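Local coordinates for protein (chymotrypsin/elastase isoinhibitor 1) (PDB 1EAI), which inhibits serine proteinases of the host, including chymotrypsin and elastase, and so defends the parasitic worm against them, at residues P28-L31 / M32-P36; S37-S41 / P42-M46. One frame throughout, in Å; residues are numbered along the deposited sequence.

Interaction 1 (P28-L31 / M32-P36)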
loop_
_atom_site.group_PDB
_atom_site.type_symbol
_atom_site.label_atom_id
_atom_site.label_comp_id
_atom_site.label_asym_id
_atom_site.label_seq_id
_atom_site.Cartn_x
_atom_site.Cartn_y
_atom_site.Cartn_z
ATOM N N PRO C 28 -9.440 -6.986 15.531
ATOM C CA PRO C 28 -8.595 -5.769 15.807
ATOM C C PRO C 28 -8.484 -4.620 14.795
ATOM O O PRO C 28 -8.360 -4.859 13.617
ATOM C CB PRO C 28 -7.144 -6.310 15.856
ATOM C CG PRO C 28 -7.176 -7.846 15.753
ATOM C CD PRO C 28 -8.608 -8.226 15.399
ATOM N N CYS C 29 -8.384 -3.369 15.243
ATOM C CA CYS C 29 -8.064 -2.255 14.345
ATOM C C CYS C 29 -6.863 -1.475 14.965
ATOM O O CYS C 29 -6.976 -0.862 16.048
ATOM C CB CYS C 29 -9.281 -1.363 14.022
ATOM S SG CYS C 29 -9.003 -0.109 12.736
ATOM N N PRO C 30 -5.658 -1.484 14.317
ATOM C CA PRO C 30 -4.525 -0.759 14.890
ATOM C C PRO C 30 -4.772 0.729 15.127
ATOM O O PRO C 30 -5.413 1.380 14.294
ATOM C CB PRO C 30 -3.336 -1.053 13.991
ATOM C CG PRO C 30 -3.650 -2.365 13.306
ATOM C CD PRO C 30 -5.193 -2.482 13.262
ATOM N N LEU C 31 -4.222 1.309 16.211
ATOM C CA LEU C 31 -4.491 2.738 16.467
ATOM C C LEU C 31 -3.797 3.832 15.554
ATOM O O LEU C 31 -3.459 4.985 15.985
ATOM C CB LEU C 31 -4.593 3.081 18.013
ATOM C CG LEU C 31 -5.924 2.509 18.663
ATOM C CD1 LEU C 31 -5.873 2.486 20.193
ATOM C CD2 LEU C 31 -7.116 3.419 18.352
ATOM N N MET C 32 -3.494 3.469 14.292
ATOM C CA MET C 32 -2.861 4.420 13.398
ATOM C C MET C 32 -3.676 4.857 12.156
ATOM O O MET C 32 -4.107 3.996 11.399
ATOM C CB MET C 32 -1.554 3.735 12.918
ATOM C CG MET C 32 -0.728 4.643 11.996
ATOM S SD MET C 32 0.939 4.060 11.527
ATOM C CE MET C 32 0.683 2.401 10.881
ATOM N N CYS C 33 -3.758 6.166 11.761
ATOM C CA CYS C 33 -4.408 6.520 10.484
ATOM C C CYS C 33 -3.816 5.862 9.255
ATOM O O CYS C 33 -2.599 5.790 9.107
ATOM C CB CYS C 33 -4.268 7.974 10.184
ATOM S SG CYS C 33 -4.983 8.978 11.515
ATOM N N ARG C 34 -4.700 5.432 8.349
ATOM C CA ARG C 34 -4.449 4.906 7.023
ATOM C C ARG C 34 -4.654 6.053 6.012
ATOM O O ARG C 34 -5.140 7.180 6.348
ATOM C CB ARG C 34 -5.328 3.711 6.770
ATOM C CG ARG C 34 -4.934 2.543 7.648
ATOM C CD ARG C 34 -6.106 1.627 8.081
ATOM N NE ARG C 34 -5.756 0.663 9.160
ATOM C CZ ARG C 34 -5.902 0.836 10.525
ATOM N NH1 ARG C 34 -6.457 1.943 11.130
ATOM N NH2 ARG C 34 -5.439 -0.173 11.298
ATOM N N ARG C 35 -4.274 5.780 4.769
ATOM C CA ARG C 35 -4.341 6.744 3.657
ATOM C C ARG C 35 -5.744 7.225 3.403
ATOM O O ARG C 35 -6.672 6.462 3.503
ATOM C CB ARG C 35 -3.935 6.053 2.373
ATOM C CG ARG C 35 -2.646 5.256 2.456
ATOM C CD ARG C 35 -1.386 6.143 2.642
ATOM N NE ARG C 35 -0.070 5.484 2.362
ATOM C CZ ARG C 35 0.820 5.715 1.349
ATOM N NH1 ARG C 35 0.650 6.635 0.377
ATOM N NH2 ARG C 35 1.949 4.976 1.294
ATOM N N PRO C 36 -5.881 8.448 2.938
ATOM C CA PRO C 36 -7.169 9.088 2.665
ATOM C C PRO C 36 -7.992 8.358 1.688
ATOM O O PRO C 36 -7.370 7.763 0.823
ATOM C CB PRO C 36 -6.879 10.484 2.184
ATOM C CG PRO C 36 -5.516 10.772 2.811
ATOM C CD PRO C 36 -4.784 9.432 2.952
#
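Between Pro30 and Met32 the backbone turns sharply at Leu31, close enough for Met32 N to make a weak, bent hydrogen bond to Pro30 O, 2.8 Å away. Leu31 and Met32 flank the reactive bond. The chain enters the bend as the short strand 28-30 and leaves it without regular structure, so that the whole forms an open arch, with Arg34 reaching back from the far limb. Arg34 bends at chi2 (147°), and its guanidinium comes inside the bend. Both terminal nitrogens approach one acceptor, Pro30 O: NH1 at 3.4 Å and NH2 at the same distance from that oxygen make two weak hydrogen bonds, a forked grip on the carbonyl that Met32 N already holds. The side chains of Arg34 and Pro30 cross at about a right angle. NH2 abuts the proline ring, with CD 3.0 Å from Arg34 NH2, and both CD and Pro30 N lie at the guanidinium edge. A second, softer neighbour is sulfur: Cys29 SG, anti to its own backbone nitrogen (chi1 -172°), lies 3.6 Å from Arg34 NH1 at an oblique approach. Shared among weak bonds, the carbonyl is held more by their number than by any one of them, and the guanidinium ties the two limbs together. This is consistent with the canonical binding loop of a small serine proteinase inhibitor. Disulfides Cys29-Cys17 and Cys33-Cys14 fasten the two limbs to an earlier loop, where the Arg34 side chain packs on Thr15 and Cys17. Cys29 and Pro30 pair in an antiparallel ladder with a strand of another protein's chain, so the sheet continues across the interface, while the other limb runs on into strand 37-39.

Interaction 2 (S37-S41 / P42-M46)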
loop_
_atom_site.group_PDB
_atom_site.type_symbol
_atom_site.label_atom_id
_atom_site.label_comp_id
_atom_site.label_asym_id
_atom_site.label_seq_id
_atom_site.Cartn_x
_atom_site.Cartn_y
_atom_site.Cartn_z
ATOM N N SER C 37 -9.345 8.347 1.875
ATOM C CA SER C 37 -10.182 7.554 1.042
ATOM C C SER C 37 -11.708 7.828 1.173
ATOM O O SER C 37 -12.137 8.697 1.944
ATOM C CB SER C 37 -9.778 6.120 1.329
ATOM O OG SER C 37 -10.440 5.574 2.445
ATOM N N CYS C 38 -12.525 7.171 0.328
ATOM C CA CYS C 38 -13.977 7.202 0.302
ATOM C C CYS C 38 -14.320 6.040 1.175
ATOM O O CYS C 38 -14.052 4.885 0.768
ATOM C CB CYS C 38 -14.477 6.998 -1.141
ATOM S SG CYS C 38 -14.635 8.553 -2.055
ATOM N N GLU C 39 -14.548 6.319 2.466
ATOM C CA GLU C 39 -14.766 5.249 3.474
ATOM C C GLU C 39 -16.248 4.770 3.785
ATOM O O GLU C 39 -17.198 5.594 3.767
ATOM C CB GLU C 39 -14.027 5.773 4.736
ATOM C CG GLU C 39 -14.044 4.887 5.997
ATOM C CD GLU C 39 -13.836 5.654 7.306
ATOM O OE1 GLU C 39 -14.445 6.685 7.665
ATOM O OE2 GLU C 39 -12.841 5.174 7.984
ATOM N N CYS C 40 -16.465 3.450 3.942
ATOM C CA CYS C 40 -17.686 2.741 4.375
ATOM C C CYS C 40 -17.460 2.426 5.852
ATOM O O CYS C 40 -16.856 1.381 6.058
ATOM C CB CYS C 40 -17.818 1.293 3.761
ATOM S SG CYS C 40 -19.513 0.565 3.709
ATOM N N SER C 41 -17.828 3.281 6.856
ATOM C CA SER C 41 -17.481 2.936 8.284
ATOM C C SER C 41 -18.508 2.231 9.111
ATOM O O SER C 41 -19.641 2.644 9.168
ATOM C CB SER C 41 -17.117 4.139 9.157
ATOM O OG SER C 41 -17.537 5.248 8.395
ATOM N N PRO C 42 -18.020 1.392 9.980
ATOM C CA PRO C 42 -18.893 0.668 10.825
ATOM C C PRO C 42 -19.505 1.579 11.858
ATOM O O PRO C 42 -20.670 1.371 12.203
ATOM C CB PRO C 42 -18.051 -0.461 11.416
ATOM C CG PRO C 42 -16.702 -0.418 10.729
ATOM C CD PRO C 42 -16.845 0.560 9.585
ATOM N N GLY C 43 -18.703 2.585 12.286
ATOM C CA GLY C 43 -19.209 3.552 13.233
ATOM C C GLY C 43 -20.487 4.333 12.777
ATOM O O GLY C 43 -21.124 5.024 13.582
ATOM N N ARG C 44 -20.878 4.330 11.496
ATOM C CA ARG C 44 -22.113 4.974 11.027
ATOM C C ARG C 44 -23.178 3.945 10.628
ATOM O O ARG C 44 -24.088 4.302 9.896
ATOM C CB ARG C 44 -21.873 5.776 9.751
ATOM C CG ARG C 44 -20.935 6.941 9.879
ATOM C CD ARG C 44 -20.790 7.811 8.625
ATOM N NE ARG C 44 -19.823 8.918 8.884
ATOM C CZ ARG C 44 -18.495 8.935 8.582
ATOM N NH1 ARG C 44 -17.851 7.951 7.917
ATOM N NH2 ARG C 44 -17.767 9.984 8.969
ATOM N N GLY C 45 -22.956 2.676 10.996
ATOM C CA GLY C 45 -23.770 1.505 10.743
ATOM C C GLY C 45 -23.768 0.892 9.337
ATOM O O GLY C 45 -24.781 0.314 8.916
ATOM N N MET C 46 -22.640 0.939 8.632
ATOM C CA MET C 46 -22.510 0.429 7.260
ATOM C C MET C 46 -21.628 -0.829 7.124
ATOM O O MET C 46 -20.693 -1.074 7.911
ATOM C CB MET C 46 -21.997 1.585 6.349
ATOM C CG MET C 46 -22.775 2.892 6.502
ATOM S SD MET C 46 -24.456 2.849 5.783
ATOM C CE MET C 46 -25.103 4.456 6.257
HETATM O O HOH W 1 -19.193 5.515 5.953
#
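Ser41 is the residue around which this turn closes, and Arg44 and Met46 fold back on it. Its carbonyl oxygen collects the backbone: Arg44 N donates to Ser41 O at 3.1 Å in a nearly straight bond (162°), and Met46 N adds a weak one to the same oxygen at 3.5 Å. Within the turn Gly45 N bonds to Pro42 O at 2.9 Å. Together with Gly45 at positive phi (75°), these last two bonds resemble a Schellman motif, with its outer bond weak, which ends the short 3-10 turn begun at Pro42 and sends the chain into strand 46-48. The Arg44 side chain, extended from CG to NE, runs back over Ser41 and brings NH1 to 2.8 Å from Ser41 OG. Glu39 OE1 lies at the guanidinium edge and forms a long salt bridge, 3.6 Å from Arg44 NH1; the two side chains cross at about a right angle, their flat groups turned 56° apart. A water joins the same group: it accepts from Ser41 N, donates to Glu39 O and takes a weak bond from Arg44 NH1. On another flank of Ser41, the start of the Met46 side chain packs against sulfur, with CB 3.8 Å from Cys40 SG, which is joined to Cys54. Ser41 OG donates a weak bond to Glu39 OE1, so OE1 faces Ser41 and Arg44 while OE2 receives Gly16 N, and Arg44 packs on Val10 of strand 10-12. One buried serine thus has its backbone carbonyl bound within the turn and its amide nitrogen bound by water. The length of the salt bridge suggests that charge attraction supplements the backbone bonds, and the nearby guanidinium would probably stabilise the negative charge of Glu39.

In the fold
The two interactions follow in series along the chain, with centres about 13 Å apart, and meet where residues 32-36 lead into strand 37-39. Interaction 1 lies about 12 Å from the centre of the chain and joins the sheet of another protein; interaction 2 lies about 3 Å from that centre, with Gly43 and Arg44 exposed, and also packs on that protein. Each folds an arginine back on the segment before it, but the partners differ: a carbonyl, a proline ring and a cystine sulfur in 28-36, against a carboxylate, a water and a serine in 37-46. Weak bonds shape the projecting loop, whereas a firmer backbone bond shapes the turn near the centre of the chain.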